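Local coordinates for hypothetical protein (Bacteroides caccae, PDB 4M8R), which is of unknown function but combines an N-terminal Ig-like domain with a WD40-like, probably beta-propeller, domain of the DUF4784 family, at residues A67-R72 and M77-P82; D29-Y34 and V90-N95; Q159-L164 and A224-S229; M81-P86 and F181-W186. All blocks are in the same frame, centred on the assembly; numbering follows the deposited sequence.

Contact 1 (A67-R72 and M77-P82); sequences AEIVER and MSIRMP. With PO4 (phosphate ion), chain F.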
loop_
_atom_site.group_PDB
_atom_site.type_symbol
_atom_site.label_atom_id
_atom_site.label_comp_id
_atom_site.label_asym_id
_atom_site.label_seq_id
_atom_site.Cartn_x
_atom_site.Cartn_y
_atom_site.Cartn_z
ATOM N N ALA A 67 -18.990 23.741 -0.805
ATOM C CA ALA A 67 -18.316 25.007 -1.014
ATOM C C ALA A 67 -18.584 25.918 0.173
ATOM O O ALA A 67 -19.696 25.941 0.703
ATOM C CB ALA A 67 -18.823 25.659 -2.287
ATOM N N GLU A 68 -17.569 26.665 0.592
ATOM C CA GLU A 68 -17.768 27.698 1.600
ATOM C C GLU A 68 -18.531 28.863 0.964
ATOM O O GLU A 68 -18.113 29.404 -0.060
ATOM C CB GLU A 68 -16.433 28.179 2.170
ATOM C CG GLU A 68 -16.562 29.121 3.359
ATOM C CD GLU A 68 -15.239 29.757 3.759
ATOM O OE1 GLU A 68 -14.171 29.193 3.432
ATOM O OE2 GLU A 68 -15.267 30.834 4.396
ATOM N N ILE A 69 -19.655 29.229 1.574
ATOM C CA ILE A 69 -20.474 30.340 1.098
ATOM C C ILE A 69 -20.121 31.598 1.880
ATOM O O ILE A 69 -20.273 31.629 3.092
ATOM C CB ILE A 69 -21.969 30.030 1.264
ATOM C CG1 ILE A 69 -22.334 28.822 0.403
ATOM C CG2 ILE A 69 -22.815 31.240 0.874
ATOM C CD1 ILE A 69 -23.660 28.190 0.756
ATOM N N VAL A 70 -19.667 32.631 1.176
ATOM C CA VAL A 70 -19.190 33.863 1.807
ATOM C C VAL A 70 -20.306 34.905 1.938
ATOM O O VAL A 70 -20.452 35.517 2.984
ATOM C CB VAL A 70 -18.004 34.458 1.008
ATOM C CG1 VAL A 70 -17.527 35.773 1.618
ATOM C CG2 VAL A 70 -16.863 33.453 0.950
ATOM N N GLU A 71 -21.067 35.112 0.867
ATOM C CA GLU A 71 -22.187 36.058 0.850
ATOM C C GLU A 71 -23.410 35.336 0.336
ATOM O O GLU A 71 -23.298 34.392 -0.441
ATOM C CB GLU A 71 -21.907 37.251 -0.073
ATOM C CG GLU A 71 -20.706 38.106 0.309
ATOM C CD GLU A 71 -20.917 38.901 1.586
ATOM O OE1 GLU A 71 -22.072 39.294 1.867
ATOM O OE2 GLU A 71 -19.919 39.139 2.304
ATOM N N ARG A 72 -24.581 35.799 0.749
ATOM C CA ARG A 72 -25.825 35.122 0.419
ATOM C C ARG A 72 -26.966 36.130 0.275
ATOM O O ARG A 72 -27.208 36.924 1.183
ATOM C CB ARG A 72 -26.139 34.102 1.515
ATOM C CG ARG A 72 -27.302 33.172 1.214
ATOM C CD ARG A 72 -27.753 32.469 2.482
ATOM N NE ARG A 72 -26.745 31.540 2.997
ATOM C CZ ARG A 72 -26.613 30.266 2.626
ATOM N NH1 ARG A 72 -27.418 29.734 1.704
ATOM N NH2 ARG A 72 -25.659 29.515 3.176
HETATM N N MSE A 77 -25.189 34.318 -4.752
HETATM C CA MSE A 77 -24.300 34.015 -3.630
HETATM C C MSE A 77 -22.859 34.054 -4.051
HETATM O O MSE A 77 -22.546 33.870 -5.220
HETATM C CB MSE A 77 -24.649 32.652 -3.017
HETATM C CG MSE A 77 -25.217 31.622 -3.997
HETATM SE SE MSE A 77 -26.377 30.338 -3.029
HETATM C CE MSE A 77 -25.281 30.104 -1.426
ATOM N N SER A 78 -21.978 34.322 -3.091
ATOM C CA SER A 78 -20.534 34.295 -3.305
ATOM C C SER A 78 -19.949 33.063 -2.626
ATOM O O SER A 78 -20.263 32.789 -1.468
ATOM C CB SER A 78 -19.880 35.546 -2.714
ATOM O OG SER A 78 -20.462 36.729 -3.228
ATOM N N ILE A 79 -19.102 32.328 -3.340
ATOM C CA ILE A 79 -18.438 31.155 -2.768
ATOM C C ILE A 79 -16.932 31.281 -2.904
ATOM O O ILE A 79 -16.448 32.003 -3.771
ATOM C CB ILE A 79 -18.911 29.845 -3.429
ATOM C CG1 ILE A 79 -18.475 29.774 -4.894
ATOM C CG2 ILE A 79 -20.421 29.732 -3.317
ATOM C CD1 ILE A 79 -18.973 28.544 -5.623
ATOM N N ARG A 80 -16.198 30.606 -2.023
ATOM C CA ARG A 80 -14.739 30.637 -2.058
ATOM C C ARG A 80 -14.214 29.363 -2.707
ATOM O O ARG A 80 -14.695 28.282 -2.406
ATOM C CB ARG A 80 -14.165 30.791 -0.644
ATOM C CG ARG A 80 -12.716 31.255 -0.638
ATOM C CD ARG A 80 -12.232 31.631 0.751
ATOM N NE ARG A 80 -12.856 32.857 1.255
ATOM C CZ ARG A 80 -12.523 34.101 0.889
ATOM N NH1 ARG A 80 -11.564 34.324 -0.009
ATOM N NH2 ARG A 80 -13.165 35.140 1.425
HETATM N N MSE A 81 -13.242 29.497 -3.602
HETATM C CA MSE A 81 -12.631 28.341 -4.256
HETATM C C MSE A 81 -11.587 27.773 -3.326
HETATM O O MSE A 81 -10.794 28.515 -2.746
HETATM C CB MSE A 81 -12.001 28.731 -5.595
HETATM C CG MSE A 81 -12.989 29.363 -6.582
HETATM SE SE MSE A 81 -14.551 28.206 -6.908
HETATM C CE MSE A 81 -13.634 26.659 -7.692
ATOM N N PRO A 82 -11.576 26.442 -3.156
ATOM C CA PRO A 82 -10.688 25.809 -2.185
ATOM C C PRO A 82 -9.247 25.576 -2.642
ATOM O O PRO A 82 -8.966 25.479 -3.841
ATOM C CB PRO A 82 -11.356 24.458 -1.949
ATOM C CG PRO A 82 -12.018 24.146 -3.242
ATOM C CD PRO A 82 -12.495 25.465 -3.773
HETATM P P PO4 F . -18.017 39.943 -3.283
HETATM O O1 PO4 F . -18.903 40.873 -4.083
HETATM O O2 PO4 F . -17.053 39.232 -4.206
HETATM O O3 PO4 F . -17.204 40.731 -2.282
HETATM O O4 PO4 F . -18.890 38.935 -2.564
HETATM O O HOH W 1 -14.869 26.344 -0.490
#
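Ile69 and the selenomethionine Met77 cross on one face of the sheet. The terminal methyl CE of Met77 lies against the isoleucine branches, 3.6 Å from Ile69 CG2, and a bend at chi3 (-41°) brings it there. Arg72 runs alongside Met77 in the same direction, and CE sits over one face of its guanidinium, 3.8 Å from Arg72 NH1; that nitrogen is itself hydrogen-bonded to Asp42 O. At the end of the pair, Ala67 CB meets Ile79 CB.

On the opposite face, Glu68 and Arg80 also lie side by side, their carboxylate and guanidinium planes 53° apart, but the charged ends stop short of a salt bridge, with Glu68 OE2 4.4 Å from Arg80 NE. Glu71 CB packs on this face 3.5 Å from Ser78 OG, a hydroxyl that donates to phosphate O4 over 2.8 Å. From the bulge, Val70 CG2 comes obliquely to the Arg80 guanidinium.

Ser78 O accepts from Val70 N at 2.7 Å and weakly from Glu71 N, while Ser78 N returns a bond to Glu71 O; a water joins Glu68 N to Arg80 O. Two residues thus face one, and the register slips by one between Ile69 and Glu71: a classic beta bulge in the antiparallel hairpin formed by strands 60-72 and 76-80 of the Ig-like domain.

Contact 2 (D29-Y34 and V90-N95); sequences DIVHIY and VEIFLN. With PO4 (phosphate ion), chain F.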
loop_
_atom_site.group_PDB
_atom_site.type_symbol
_atom_site.label_atom_id
_atom_site.label_comp_id
_atom_site.label_asym_id
_atom_site.label_seq_id
_atom_site.Cartn_x
_atom_site.Cartn_y
_atom_site.Cartn_z
ATOM N N ASP A 29 -9.912 32.566 -4.468
ATOM C CA ASP A 29 -10.759 33.538 -5.163
ATOM C C ASP A 29 -12.215 33.381 -4.772
ATOM O O ASP A 29 -12.647 32.304 -4.346
ATOM C CB ASP A 29 -10.678 33.366 -6.692
ATOM C CG ASP A 29 -9.425 33.962 -7.297
ATOM O OD1 ASP A 29 -8.626 34.587 -6.563
ATOM O OD2 ASP A 29 -9.259 33.826 -8.534
ATOM N N ILE A 30 -12.963 34.465 -4.941
ATOM C CA ILE A 30 -14.408 34.454 -4.797
ATOM C C ILE A 30 -15.054 34.240 -6.160
ATOM O O ILE A 30 -14.773 34.975 -7.105
ATOM C CB ILE A 30 -14.918 35.797 -4.240
ATOM C CG1 ILE A 30 -14.316 36.087 -2.860
ATOM C CG2 ILE A 30 -16.440 35.805 -4.169
ATOM C CD1 ILE A 30 -14.682 35.070 -1.800
ATOM N N VAL A 31 -15.916 33.237 -6.256
ATOM C CA VAL A 31 -16.719 33.003 -7.453
ATOM C C VAL A 31 -18.171 33.372 -7.158
ATOM O O VAL A 31 -18.672 33.102 -6.069
ATOM C CB VAL A 31 -16.603 31.535 -7.906
ATOM C CG1 VAL A 31 -17.738 31.135 -8.839
ATOM C CG2 VAL A 31 -15.255 31.313 -8.572
ATOM N N HIS A 32 -18.836 33.986 -8.136
ATOM C CA HIS A 32 -20.186 34.507 -7.949
ATOM C C HIS A 32 -21.216 33.689 -8.691
ATOM O O HIS A 32 -21.021 33.324 -9.849
ATOM C CB HIS A 32 -20.261 35.943 -8.434
ATOM C CG HIS A 32 -19.290 36.843 -7.750
ATOM N ND1 HIS A 32 -17.992 36.999 -8.185
ATOM C CD2 HIS A 32 -19.410 37.611 -6.645
ATOM C CE1 HIS A 32 -17.360 37.840 -7.389
ATOM N NE2 HIS A 32 -18.198 38.228 -6.446
ATOM N N ILE A 33 -22.319 33.421 -8.003
ATOM C CA ILE A 33 -23.433 32.681 -8.552
ATOM C C ILE A 33 -24.636 33.601 -8.586
ATOM O O ILE A 33 -24.869 34.339 -7.636
ATOM C CB ILE A 33 -23.754 31.471 -7.666
ATOM C CG1 ILE A 33 -22.669 30.414 -7.825
ATOM C CG2 ILE A 33 -25.113 30.885 -8.022
ATOM C CD1 ILE A 33 -22.687 29.380 -6.718
ATOM N N TYR A 34 -25.398 33.543 -9.673
ATOM C CA TYR A 34 -26.582 34.381 -9.829
ATOM C C TYR A 34 -27.792 33.552 -10.234
ATOM O O TYR A 34 -27.654 32.411 -10.664
ATOM C CB TYR A 34 -26.329 35.491 -10.853
ATOM C CG TYR A 34 -25.989 35.004 -12.239
ATOM C CD1 TYR A 34 -26.983 34.749 -13.171
ATOM C CD2 TYR A 34 -24.666 34.811 -12.620
ATOM C CE1 TYR A 34 -26.671 34.311 -14.451
ATOM C CE2 TYR A 34 -24.340 34.373 -13.890
ATOM C CZ TYR A 34 -25.346 34.127 -14.808
ATOM O OH TYR A 34 -25.022 33.694 -16.070
ATOM N N VAL A 90 -13.869 22.085 -12.439
ATOM C CA VAL A 90 -14.778 22.108 -11.299
ATOM C C VAL A 90 -16.185 22.425 -11.778
ATOM O O VAL A 90 -16.410 23.474 -12.384
ATOM C CB VAL A 90 -14.356 23.162 -10.262
ATOM C CG1 VAL A 90 -15.320 23.176 -9.081
ATOM C CG2 VAL A 90 -12.937 22.888 -9.787
ATOM N N GLU A 91 -17.123 21.521 -11.507
ATOM C CA GLU A 91 -18.525 21.780 -11.782
ATOM C C GLU A 91 -19.204 22.188 -10.484
ATOM O O GLU A 91 -19.013 21.544 -9.448
ATOM C CB GLU A 91 -19.213 20.557 -12.380
ATOM C CG GLU A 91 -20.630 20.847 -12.855
ATOM C CD GLU A 91 -21.173 19.812 -13.822
ATOM O OE1 GLU A 91 -20.556 18.732 -13.979
ATOM O OE2 GLU A 91 -22.237 20.082 -14.421
ATOM N N ILE A 92 -19.985 23.265 -10.562
ATOM C CA ILE A 92 -20.595 23.900 -9.400
ATOM C C ILE A 92 -22.095 23.629 -9.399
ATOM O O ILE A 92 -22.789 23.950 -10.365
ATOM C CB ILE A 92 -20.329 25.416 -9.423
ATOM C CG1 ILE A 92 -18.822 25.677 -9.434
ATOM C CG2 ILE A 92 -20.959 26.105 -8.221
ATOM C CD1 ILE A 92 -18.447 27.109 -9.733
ATOM N N PHE A 93 -22.582 23.038 -8.308
ATOM C CA PHE A 93 -23.979 22.627 -8.190
ATOM C C PHE A 93 -24.696 23.365 -7.069
ATOM O O PHE A 93 -24.159 23.510 -5.973
ATOM C CB PHE A 93 -24.062 21.129 -7.880
ATOM C CG PHE A 93 -23.517 20.248 -8.959
ATOM C CD1 PHE A 93 -24.331 19.817 -9.996
ATOM C CD2 PHE A 93 -22.196 19.827 -8.928
ATOM C CE1 PHE A 93 -23.833 18.993 -10.986
ATOM C CE2 PHE A 93 -21.691 19.004 -9.919
ATOM C CZ PHE A 93 -22.510 18.587 -10.949
ATOM N N LEU A 94 -25.924 23.794 -7.333
ATOM C CA LEU A 94 -26.810 24.260 -6.271
ATOM C C LEU A 94 -27.448 23.042 -5.610
ATOM O O LEU A 94 -27.995 22.182 -6.294
ATOM C CB LEU A 94 -27.905 25.160 -6.832
ATOM C CG LEU A 94 -28.811 25.821 -5.790
ATOM C CD1 LEU A 94 -28.009 26.733 -4.878
ATOM C CD2 LEU A 94 -29.929 26.593 -6.475
ATOM N N ASN A 95 -27.371 22.975 -4.285
ATOM C CA ASN A 95 -27.891 21.837 -3.527
ATOM C C ASN A 95 -29.013 22.292 -2.602
ATOM O O ASN A 95 -28.760 22.966 -1.605
ATOM C CB ASN A 95 -26.751 21.183 -2.727
ATOM C CG ASN A 95 -27.189 19.940 -1.967
ATOM O OD1 ASN A 95 -28.314 19.464 -2.112
ATOM N ND2 ASN A 95 -26.290 19.410 -1.144
HETATM P P PO4 F . -18.017 39.943 -3.283
HETATM O O1 PO4 F . -18.903 40.873 -4.083
HETATM O O2 PO4 F . -17.053 39.232 -4.206
HETATM O O3 PO4 F . -17.204 40.731 -2.282
HETATM O O4 PO4 F . -18.890 38.935 -2.564
#
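The backbones at Ile33 and Ile92 stay well apart, their CA atoms 9.3 Å from each other, and no hydrogen bond joins segments 29-34 and 90-95. Side chains alone close the distance. Val31 and Ile92 reach toward each other tip to tip, Val31 CG1 to Ile92 CD1 at 4.2 Å, while Ile33 comes across the other branch, its CD1 4.0 Å from Ile92 CG2. The two branches of Ile92 are thus shared between alternate residues of strand 30-36. Its CG1 is anti to the carbonyl carbon (chi1 -59°), which leaves CD1 for the valine and CG2 for the isoleucine.

The intervening His32 points the other way. Its NE2 donates to phosphate O2 over 2.7 Å at the ring edge, Ile30 CG2 lies over one ring face, and Glu20 OE2 takes ND1, so both ring nitrogens are engaged. Buried aliphatic contact between strands too distant to share backbone bonds is characteristic of the hydrophobic core of an Ig-like beta sandwich.

Contact 3 (Q159-L164 and A224-S229); sequences QKTYGL and AGLEQS. With EDO (1,2-ethanediol), chain G.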
loop_
_atom_site.group_PDB
_atom_site.type_symbol
_atom_site.label_atom_id
_atom_site.label_comp_id
_atom_site.label_asym_id
_atom_site.label_seq_id
_atom_site.Cartn_x
_atom_site.Cartn_y
_atom_site.Cartn_z
ATOM N N GLN A 159 1.367 16.118 9.695
ATOM C CA GLN A 159 2.017 16.122 8.396
ATOM C C GLN A 159 1.005 16.252 7.255
ATOM O O GLN A 159 -0.075 15.666 7.297
ATOM C CB GLN A 159 2.899 14.884 8.207
ATOM C CG GLN A 159 2.178 13.546 8.287
ATOM C CD GLN A 159 3.021 12.381 7.778
ATOM O OE1 GLN A 159 4.163 12.561 7.340
ATOM N NE2 GLN A 159 2.453 11.176 7.828
ATOM N N LYS A 160 1.374 17.055 6.257
ATOM C CA LYS A 160 0.596 17.282 5.027
ATOM C C LYS A 160 -0.597 18.218 5.165
ATOM O O LYS A 160 -1.256 18.496 4.174
ATOM C CB LYS A 160 0.153 15.966 4.379
ATOM C CG LYS A 160 1.295 15.012 4.079
ATOM C CD LYS A 160 0.777 13.740 3.439
ATOM C CE LYS A 160 1.914 12.791 3.110
ATOM N NZ LYS A 160 1.386 11.493 2.608
ATOM N N THR A 161 -0.875 18.719 6.362
ATOM C CA THR A 161 -2.003 19.631 6.553
ATOM C C THR A 161 -1.698 21.067 6.151
ATOM O O THR A 161 -2.616 21.857 5.948
ATOM C CB THR A 161 -2.487 19.627 8.013
ATOM O OG1 THR A 161 -1.406 19.980 8.882
ATOM C CG2 THR A 161 -3.014 18.255 8.378
ATOM N N TYR A 162 -0.415 21.395 6.025
ATOM C CA TYR A 162 0.045 22.759 5.710
ATOM C C TYR A 162 -0.621 23.784 6.622
ATOM O O TYR A 162 -1.284 24.721 6.167
ATOM C CB TYR A 162 -0.151 23.110 4.221
ATOM C CG TYR A 162 0.698 24.285 3.762
ATOM C CD1 TYR A 162 2.088 24.248 3.859
ATOM C CD2 TYR A 162 0.116 25.422 3.209
ATOM C CE1 TYR A 162 2.871 25.311 3.439
ATOM C CE2 TYR A 162 0.893 26.494 2.783
ATOM C CZ TYR A 162 2.270 26.433 2.902
ATOM O OH TYR A 162 3.047 27.489 2.480
ATOM N N GLY A 163 -0.424 23.571 7.919
ATOM C CA GLY A 163 -0.886 24.483 8.947
ATOM C C GLY A 163 -0.482 23.959 10.311
ATOM O O GLY A 163 0.151 22.902 10.408
ATOM N N LEU A 164 -0.855 24.686 11.363
ATOM C CA LEU A 164 -0.421 24.361 12.719
ATOM C C LEU A 164 -1.589 24.158 13.657
ATOM O O LEU A 164 -2.554 24.918 13.633
ATOM C CB LEU A 164 0.464 25.471 13.274
ATOM C CG LEU A 164 1.728 25.786 12.478
ATOM C CD1 LEU A 164 2.409 27.031 13.026
ATOM C CD2 LEU A 164 2.682 24.604 12.481
ATOM N N ALA A 224 -9.261 14.500 13.129
ATOM C CA ALA A 224 -10.091 13.784 12.146
ATOM C C ALA A 224 -10.823 14.699 11.148
ATOM O O ALA A 224 -10.999 14.325 9.990
ATOM C CB ALA A 224 -11.090 12.890 12.855
ATOM N N GLY A 225 -11.233 15.887 11.591
ATOM C CA GLY A 225 -11.862 16.882 10.709
ATOM C C GLY A 225 -10.938 17.457 9.642
ATOM O O GLY A 225 -11.396 17.920 8.604
ATOM N N LEU A 226 -9.632 17.429 9.892
ATOM C CA LEU A 226 -8.651 17.869 8.904
ATOM C C LEU A 226 -8.323 16.789 7.880
ATOM O O LEU A 226 -8.038 17.096 6.726
ATOM C CB LEU A 226 -7.353 18.281 9.594
ATOM C CG LEU A 226 -7.447 19.420 10.609
ATOM C CD1 LEU A 226 -6.090 19.628 11.259
ATOM C CD2 LEU A 226 -7.930 20.702 9.954
ATOM N N GLU A 227 -8.353 15.526 8.296
ATOM C CA GLU A 227 -7.932 14.417 7.427
ATOM C C GLU A 227 -9.114 13.875 6.616
ATOM O O GLU A 227 -9.312 12.665 6.527
ATOM C CB GLU A 227 -7.278 13.304 8.269
ATOM C CG GLU A 227 -5.883 13.650 8.769
ATOM C CD GLU A 227 -4.846 13.642 7.655
ATOM O OE1 GLU A 227 -4.402 12.538 7.267
ATOM O OE2 GLU A 227 -4.469 14.734 7.169
ATOM N N GLN A 228 -9.873 14.774 5.993
ATOM C CA GLN A 228 -11.214 14.440 5.522
ATOM C C GLN A 228 -11.693 15.464 4.465
ATOM O O GLN A 228 -11.567 16.673 4.670
ATOM C CB GLN A 228 -12.115 14.358 6.768
ATOM C CG GLN A 228 -13.612 14.394 6.557
ATOM C CD GLN A 228 -14.170 15.796 6.346
ATOM O OE1 GLN A 228 -14.931 16.009 5.412
ATOM N NE2 GLN A 228 -13.802 16.748 7.207
ATOM N N SER A 229 -12.241 14.969 3.350
ATOM C CA SER A 229 -12.415 15.767 2.103
ATOM C C SER A 229 -13.370 16.979 2.152
ATOM O O SER A 229 -13.314 17.844 1.268
ATOM C CB SER A 229 -12.805 14.853 0.925
ATOM O OG SER A 229 -14.038 14.198 1.156
HETATM C C1 EDO G . -5.555 19.121 5.454
HETATM O O1 EDO G . -5.571 17.872 4.746
HETATM C C2 EDO G . -6.858 19.879 5.237
HETATM O O2 EDO G . -6.851 21.023 6.089
#
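Thr161 carries the inner part of this contact: its buried methyl, CG2, lies beside Leu226, 4.4 Å from CD1 of that leucine. With chi1 at 57°, OG1 stands between the backbone N and the carbonyl carbon and is held by Leu158 O, so the methyl is the branch presented to segment 224-229. Phe178 of strand 173-180 touches both Thr161 and Leu226. Even here the fit is modest, and no hydrogen bond passes between the segments.

The solvent side differs in burial and not in distance. The exposed Glu227 crosses Thr161 at about a right angle, and a bend at chi2 (-72°) brings its OE2 to 4.0 Å from Thr161 CG2, still 4.5 Å from Gln159 O. The amide of Gln159 is engaged instead by Asn205. A 1,2-ethanediol, probably from the crystallisation liquor, lies beside the pair: its C1 is 4.0 Å from Thr161 CG2, and its O1 makes a weak bond of 3.3 Å to Leu226 O.

Glu227 is the centre of an inverse gamma turn. Its loop, between strands 217-221 and 239-240, meets the loop entering strand 163-170, a light loop contact between two successive beta sheets, consistent with neighbouring blades of a propeller.

Contact 4 (M81-P86 and F181-W186); sequences MPYRKP and FCTGEW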
loop_
_atom_site.group_PDB
_atom_site.type_symbol
_atom_site.label_atom_id
_atom_site.label_comp_id
_atom_site.label_asym_id
_atom_site.label_seq_id
_atom_site.Cartn_x
_atom_site.Cartn_y
_atom_site.Cartn_z
HETATM N N MSE A 81 -13.242 29.497 -3.602
HETATM C CA MSE A 81 -12.631 28.341 -4.256
HETATM C C MSE A 81 -11.587 27.773 -3.326
HETATM O O MSE A 81 -10.794 28.515 -2.746
HETATM C CB MSE A 81 -12.001 28.731 -5.595
HETATM C CG MSE A 81 -12.989 29.363 -6.582
HETATM SE SE MSE A 81 -14.551 28.206 -6.908
HETATM C CE MSE A 81 -13.634 26.659 -7.692
ATOM N N PRO A 82 -11.576 26.442 -3.156
ATOM C CA PRO A 82 -10.688 25.809 -2.185
ATOM C C PRO A 82 -9.247 25.576 -2.642
ATOM O O PRO A 82 -8.966 25.479 -3.841
ATOM C CB PRO A 82 -11.356 24.458 -1.949
ATOM C CG PRO A 82 -12.018 24.146 -3.242
ATOM C CD PRO A 82 -12.495 25.465 -3.773
ATOM N N TYR A 83 -8.359 25.481 -1.656
ATOM C CA TYR A 83 -6.985 25.031 -1.851
ATOM C C TYR A 83 -6.923 23.510 -1.763
ATOM O O TYR A 83 -7.934 22.860 -1.513
ATOM C CB TYR A 83 -6.072 25.640 -0.777
ATOM C CG TYR A 83 -5.851 27.129 -0.921
ATOM C CD1 TYR A 83 -6.744 28.042 -0.373
ATOM C CD2 TYR A 83 -4.741 27.619 -1.601
ATOM C CE1 TYR A 83 -6.543 29.408 -0.510
ATOM C CE2 TYR A 83 -4.528 28.976 -1.737
ATOM C CZ TYR A 83 -5.432 29.868 -1.188
ATOM O OH TYR A 83 -5.212 31.223 -1.335
ATOM N N ARG A 84 -5.732 22.963 -1.994
ATOM C CA ARG A 84 -5.396 21.550 -1.749
ATOM C C ARG A 84 -5.906 20.554 -2.791
ATOM O O ARG A 84 -5.793 19.347 -2.589
ATOM C CB ARG A 84 -5.800 21.101 -0.333
ATOM C CG ARG A 84 -5.197 21.960 0.766
ATOM C CD ARG A 84 -5.464 21.411 2.155
ATOM N NE ARG A 84 -4.640 22.101 3.147
ATOM C CZ ARG A 84 -4.902 23.299 3.666
ATOM N NH1 ARG A 84 -5.988 23.981 3.316
ATOM N NH2 ARG A 84 -4.058 23.829 4.546
ATOM N N LYS A 85 -6.437 21.033 -3.909
ATOM C CA LYS A 85 -6.711 20.149 -5.035
ATOM C C LYS A 85 -5.731 20.461 -6.156
ATOM O O LYS A 85 -5.192 21.560 -6.220
ATOM C CB LYS A 85 -8.141 20.315 -5.543
ATOM C CG LYS A 85 -9.203 20.452 -4.466
ATOM C CD LYS A 85 -9.276 19.243 -3.554
ATOM C CE LYS A 85 -10.326 19.460 -2.469
ATOM N NZ LYS A 85 -10.104 20.709 -1.684
ATOM N N PRO A 86 -5.487 19.489 -7.041
ATOM C CA PRO A 86 -4.739 19.791 -8.268
ATOM C C PRO A 86 -5.554 20.646 -9.224
ATOM O O PRO A 86 -6.741 20.903 -8.971
ATOM C CB PRO A 86 -4.472 18.415 -8.885
ATOM C CG PRO A 86 -5.456 17.504 -8.247
ATOM C CD PRO A 86 -5.741 18.048 -6.882
ATOM N N PHE A 181 -2.218 27.642 6.791
ATOM C CA PHE A 181 -1.214 28.486 6.130
ATOM C C PHE A 181 -1.699 29.096 4.811
ATOM O O PHE A 181 -1.284 30.194 4.463
ATOM C CB PHE A 181 0.092 27.719 5.855
ATOM C CG PHE A 181 0.950 27.469 7.078
ATOM C CD1 PHE A 181 1.015 28.376 8.128
ATOM C CD2 PHE A 181 1.747 26.335 7.138
ATOM C CE1 PHE A 181 1.824 28.129 9.225
ATOM C CE2 PHE A 181 2.562 26.090 8.229
ATOM C CZ PHE A 181 2.601 26.988 9.273
ATOM N N CYS A 182 -2.562 28.389 4.085
ATOM C CA CYS A 182 -3.101 28.892 2.814
ATOM C C CYS A 182 -3.878 30.200 2.966
ATOM O O CYS A 182 -3.736 31.098 2.149
ATOM C CB CYS A 182 -4.030 27.863 2.166
ATOM S SG CYS A 182 -3.262 26.292 1.726
ATOM N N THR A 183 -4.705 30.288 4.007
ATOM C CA THR A 183 -5.614 31.421 4.198
ATOM C C THR A 183 -5.295 32.294 5.401
ATOM O O THR A 183 -5.767 33.420 5.481
ATOM C CB THR A 183 -7.058 30.929 4.382
ATOM O OG1 THR A 183 -7.117 30.010 5.482
ATOM C CG2 THR A 183 -7.548 30.239 3.113
ATOM N N GLY A 184 -4.510 31.782 6.344
ATOM C CA GLY A 184 -4.265 32.485 7.603
ATOM C C GLY A 184 -5.464 32.465 8.542
ATOM O O GLY A 184 -5.478 33.177 9.547
ATOM N N GLU A 185 -6.455 31.630 8.232
ATOM C CA GLU A 185 -7.672 31.532 9.031
ATOM C C GLU A 185 -7.572 30.441 10.092
ATOM O O GLU A 185 -6.849 29.452 9.927
ATOM C CB GLU A 185 -8.881 31.263 8.135
ATOM C CG GLU A 185 -9.401 32.496 7.412
ATOM C CD GLU A 185 -10.534 32.183 6.449
ATOM O OE1 GLU A 185 -10.805 30.988 6.200
ATOM O OE2 GLU A 185 -11.149 33.139 5.932
ATOM N N TRP A 186 -8.326 30.634 11.171
ATOM C CA TRP A 186 -8.348 29.713 12.303
ATOM C C TRP A 186 -9.580 28.818 12.234
ATOM O O TRP A 186 -10.675 29.301 11.966
ATOM C CB TRP A 186 -8.377 30.503 13.607
ATOM C CG TRP A 186 -7.172 31.342 13.812
ATOM C CD1 TRP A 186 -6.996 32.640 13.424
ATOM C CD2 TRP A 186 -5.956 30.949 14.459
ATOM N NE1 TRP A 186 -5.747 33.077 13.790
ATOM C CE2 TRP A 186 -5.091 32.058 14.431
ATOM C CE3 TRP A 186 -5.517 29.766 15.063
ATOM C CZ2 TRP A 186 -3.812 32.017 14.978
ATOM C CZ3 TRP A 186 -4.249 29.729 15.608
ATOM C CH2 TRP A 186 -3.410 30.846 15.562
#
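Tyr83 lies against Cys182 where a loop of the Ig-like domain meets a loop of the WD40-like domain, and the centre of this interdomain contact is a CH-pi interaction. At the root of the tyrosine, CB is 3.8 Å from Cys182 SG. Further out, CG and CD1 both face Cys182 CB, which sits over the middle of the ring, 3.7 Å from its centroid and only 11° off the normal. The sulfur stays oblique to the same ring. CE1 meets the methyl of Thr183, CG2, at 3.9 Å, and OH ends 3.8 Å from Cys182 O.

Arg84 approaches the sulfur too. Its chain is extended from CG to NE, which places the guanidinium with one face toward Cys182 SG, while NH1 forms a salt bridge with Asp180 and NH2 bonds to Thr161 O. Beyond the cysteine the backbone closes in an ST turn, in which Thr183 OG1 accepts from Glu185 N at 3.3 Å.

Contacts 1 and 2 belong to the Ig-like domain, their centres about 7 Å apart; strands 76-80 and 30-36 are neighbours in one sheet, with a probable hydrogen bond of 2.8 Å from Val31 N to Ile79 O. A single phosphate, probably from the crystallisation liquor, is gripped by one side chain from each, Ser78 and His32. Contact 4 continues from contact 1 through Met81 and Pro82, with centres about 13 Å apart, and carries the chain to the domain boundary. There Arg84 NH2 is hydrogen-bonded to Thr161 O at 2.8 Å, tying contact 4 to contact 3, whose centre is about 11 Å away; the ethanediol of contact 3 lies about 4 Å from the Arg84 side chain. Contact 2 is remote from contact 3, about 24 Å between centres.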